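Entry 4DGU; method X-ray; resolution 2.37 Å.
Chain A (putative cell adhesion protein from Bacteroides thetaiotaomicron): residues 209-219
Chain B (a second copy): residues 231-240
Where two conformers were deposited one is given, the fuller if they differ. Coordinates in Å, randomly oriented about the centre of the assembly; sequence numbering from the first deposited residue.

Chain A 209-219: TQKISAVEDLD
Chain B 231-240: SKKFGGGIID

The two stretches come from two copies of one protein and meet as a parallel pairing that begins beside a turn. Residues 209-214 of chain A run extended, with phi from -76° to -130° and psi from 115° to 163°, and 237-240 of chain B form a strand. The strand axes approach to 4.5 Å, with 32° between their N-to-C directions. The secure bridge is Ala214(A) with Ile239(B), CA to CA 4.5 Å. In all, 785 Å² is buried, both sides summed.

Before its strand, chain B makes a type I turn from Lys232(B) to Gly235(B), with Lys233(B) at phi/psi -55/-30° and Phe234(B) at -121/28°. Gly235(B) N donates to Lys232(B) O at 3.3 Å, which closes the turn, and Gly237(B) N reaches Phe234(B) O in a weak bond of 3.1 Å. Gly235(B) and Gly236(B) follow at -51/-45° and -93/-12°, before Gly237(B) opens to 141/-155°.

Two backbone hydrogen bonds cross the contact. Gly236(B) N donates to Lys211(A) O at 2.8 Å, nearly straight at 172°; Gly235(B) N lies 3.1 Å from Lys211(A) O, but its angle is too poor for a bond. Farther along, Ile239(B) N donates to Ser213(A) O at 3.1 Å and 156°. Both acceptors belong to chain A, two residues apart, whereas the donors are three apart, so chain B spends an extra residue as it passes from turn to strand.

Ser213(A), chi1 -51° (m), turns its hydroxyl back to the turn: OG donates to Lys233(B) O at a short 2.5 Å. Nearby, one water bridges the backbones, accepting from Lys211(A) N at 2.8 Å and donating to Lys232(B) O at 2.6 Å. Gln210(A), chi1 -72° (m), chi2 -139° and chi3 92°, places NE2 3.2 Å from Gly235(B) O.

The glycines allow this close approach. An ideal CB on Gly235(B) would fall 2.7 Å from Gln210(A) OE1, a clash; one on Gly236(B) would sit a tight 3.2 Å from Ile212(A) CG1. At Gly237(B) the backbone angles themselves call for glycine, since a CB would be jammed against the preceding carbonyl oxygen.

Apolar contacts follow the sheet's two faces. Ile212(A) (m, t), Ala214(A) and Ile239(B), chi1 -73° and chi2 139°, share one: Ile212(A) CG2 meets Ile239(B) CD1 at 3.7 Å, and Ala214(A) CB lies 4.4 Å from Ile239(B) CB. Leu218(A) (m, t) adds CD1 at 4.2 Å from Ile239(B) CG2. Ser213(A) and Ile238(B) (p, t) direct their side chains to the other face. Beyond the strand, Val215(A), chi1 -74° (m), brings CG1 to 3.7 Å from Ile238(B) CG2 and 3.5 Å from Phe234(B) CE1.

Phe234(B), chi1 -52° (m) and chi2 -84°, points its CB away, yet its ring comes nearer. Ser213(A) O and Ala214(A) O lie at the ring edge, near its plane, 3.3 and 3.4 Å respectively from Phe234(B) CE1.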

# COMPACT_ATOMS: atom_id res chain seq x y z
N THR A 209 -4.98 29.12 10.58
CA THR A 209 -4.30 27.82 10.58
C THR A 209 -5.22 26.74 10.05
O THR A 209 -6.42 26.74 10.30
CB THR A 209 -3.75 27.44 11.98
OG1 THR A 209 -4.83 27.11 12.86
CG2 THR A 209 -2.89 28.53 12.61
N GLN A 210 -4.62 25.81 9.31
CA GLN A 210 -5.28 24.63 8.75
C GLN A 210 -4.45 23.42 9.12
O GLN A 210 -3.24 23.54 9.34
CB GLN A 210 -5.48 24.74 7.24
CG GLN A 210 -6.55 25.74 6.87
CD GLN A 210 -7.40 25.22 5.76
OE1 GLN A 210 -8.45 24.59 5.99
NE2 GLN A 210 -6.95 25.45 4.53
N LYS A 211 -5.10 22.27 9.24
CA LYS A 211 -4.42 21.03 9.59
C LYS A 211 -3.94 20.31 8.32
O LYS A 211 -4.55 20.42 7.26
CB LYS A 211 -5.33 20.12 10.42
CG LYS A 211 -5.66 20.70 11.80
CD LYS A 211 -6.78 19.93 12.48
CE LYS A 211 -6.93 20.30 13.93
NZ LYS A 211 -7.98 19.47 14.58
N ILE A 212 -2.81 19.63 8.45
CA ILE A 212 -2.17 18.80 7.43
C ILE A 212 -1.90 17.45 8.13
O ILE A 212 -1.16 17.42 9.11
CB ILE A 212 -0.88 19.45 6.82
CG1 ILE A 212 -1.09 20.90 6.34
CG2 ILE A 212 -0.31 18.60 5.71
CD1 ILE A 212 0.29 21.70 6.22
N SER A 213 -2.52 16.37 7.69
CA SER A 213 -2.33 15.10 8.38
C SER A 213 -1.85 14.02 7.43
O SER A 213 -1.97 14.15 6.20
CB SER A 213 -3.62 14.64 9.05
OG SER A 213 -4.17 15.67 9.85
N ALA A 214 -1.31 12.94 8.01
CA ALA A 214 -0.85 11.81 7.23
C ALA A 214 -2.06 11.02 6.78
O ALA A 214 -3.01 10.86 7.53
CB ALA A 214 0.11 10.95 8.04
N VAL A 215 -2.03 10.57 5.54
CA VAL A 215 -3.11 9.78 4.97
C VAL A 215 -2.90 8.31 5.27
O VAL A 215 -3.86 7.57 5.42
CB VAL A 215 -3.29 10.02 3.44
CG1 VAL A 215 -3.95 11.38 3.18
CG2 VAL A 215 -1.96 9.90 2.68
N GLU A 216 -1.64 7.90 5.36
CA GLU A 216 -1.21 6.52 5.60
C GLU A 216 -0.12 6.45 6.69
O GLU A 216 0.49 7.47 7.03
CB GLU A 216 -0.69 5.92 4.27
CG GLU A 216 -0.71 4.40 4.22
CD GLU A 216 -2.04 3.72 4.54
OE1 GLU A 216 -2.98 3.86 3.72
OE2 GLU A 216 -2.11 3.00 5.56
N ASP A 217 0.10 5.25 7.23
CA ASP A 217 1.15 4.95 8.20
C ASP A 217 2.48 5.10 7.51
O ASP A 217 2.63 4.61 6.37
CB ASP A 217 0.98 3.53 8.76
CG ASP A 217 0.06 3.37 9.96
OD1 ASP A 217 -0.72 4.30 10.25
OD2 ASP A 217 0.12 2.31 10.61
N LEU A 218 3.42 5.82 8.15
CA LEU A 218 4.77 6.05 7.60
C LEU A 218 5.79 5.74 8.64
O LEU A 218 5.96 6.53 9.56
CB LEU A 218 4.96 7.51 7.10
CG LEU A 218 4.04 8.01 6.00
CD1 LEU A 218 3.94 9.53 6.03
CD2 LEU A 218 4.49 7.54 4.64
N ASP A 219 6.42 4.58 8.54
CA ASP A 219 7.44 4.13 9.48
C ASP A 219 8.79 4.56 8.91
O ASP A 219 9.47 3.77 8.23
CB ASP A 219 7.33 2.61 9.71
CG ASP A 219 8.08 2.06 10.93
OD1 ASP A 219 8.55 2.88 11.77
OD2 ASP A 219 8.17 0.81 11.06
N SER B 231 -13.88 15.43 7.83
CA SER B 231 -13.04 16.03 8.87
C SER B 231 -12.32 17.24 8.33
O SER B 231 -12.37 17.53 7.14
CB SER B 231 -12.01 15.03 9.40
OG SER B 231 -11.00 14.73 8.45
N LYS B 232 -11.63 17.91 9.25
CA LYS B 232 -10.79 19.09 9.02
C LYS B 232 -9.31 18.68 9.04
O LYS B 232 -8.45 19.54 8.92
CB LYS B 232 -11.07 20.16 10.09
CG LYS B 232 -12.42 20.85 9.99
CD LYS B 232 -12.66 21.74 11.21
CE LYS B 232 -14.08 22.26 11.28
NZ LYS B 232 -14.35 22.93 12.57
N LYS B 233 -9.02 17.37 9.21
CA LYS B 233 -7.66 16.77 9.30
C LYS B 233 -6.74 17.09 8.12
O LYS B 233 -5.52 17.12 8.28
CB LYS B 233 -7.76 15.24 9.38
CG LYS B 233 -8.03 14.67 10.76
CD LYS B 233 -8.17 13.15 10.65
CE LYS B 233 -8.58 12.51 11.95
NZ LYS B 233 -7.54 12.60 13.02
N PHE B 234 -7.31 17.28 6.93
CA PHE B 234 -6.53 17.51 5.73
C PHE B 234 -6.85 18.83 5.05
O PHE B 234 -6.63 18.97 3.85
CB PHE B 234 -6.76 16.33 4.77
CG PHE B 234 -6.55 14.97 5.40
CD1 PHE B 234 -5.28 14.41 5.48
CD2 PHE B 234 -7.64 14.21 5.84
CE1 PHE B 234 -5.10 13.13 6.03
CE2 PHE B 234 -7.45 12.94 6.38
CZ PHE B 234 -6.18 12.40 6.46
N GLY B 235 -7.29 19.81 5.85
CA GLY B 235 -7.66 21.15 5.41
C GLY B 235 -6.65 21.87 4.55
O GLY B 235 -7.01 22.46 3.54
N GLY B 236 -5.38 21.80 4.96
CA GLY B 236 -4.29 22.45 4.24
C GLY B 236 -3.59 21.57 3.22
O GLY B 236 -2.82 22.06 2.40
N GLY B 237 -3.87 20.29 3.28
CA GLY B 237 -3.26 19.33 2.38
C GLY B 237 -2.93 18.04 3.07
O GLY B 237 -3.60 17.68 4.05
N ILE B 238 -1.94 17.31 2.55
CA ILE B 238 -1.59 15.99 3.11
C ILE B 238 -0.08 15.82 3.34
O ILE B 238 0.74 16.51 2.74
CB ILE B 238 -2.15 14.82 2.21
CG1 ILE B 238 -1.47 14.77 0.82
CG2 ILE B 238 -3.68 14.87 2.08
CD1 ILE B 238 -1.73 13.50 0.03
N ILE B 239 0.25 14.85 4.20
CA ILE B 239 1.62 14.40 4.49
C ILE B 239 1.75 13.02 3.86
O ILE B 239 0.89 12.17 4.07
CB ILE B 239 1.97 14.44 6.01
CG1 ILE B 239 2.16 15.90 6.45
CG2 ILE B 239 3.24 13.68 6.29
CD1 ILE B 239 1.60 16.22 7.75
N ASP B 240 2.77 12.83 3.05
CA ASP B 240 3.08 11.57 2.38
C ASP B 240 4.60 11.35 2.46
O ASP B 240 5.30 12.30 2.73
CB ASP B 240 2.62 11.68 0.94
CG ASP B 240 2.51 10.44 0.10
OD1 ASP B 240 2.61 9.31 0.67
OD2 ASP B 240 2.25 10.59 -1.11
O HOH W 1 -7.89 22.11 9.07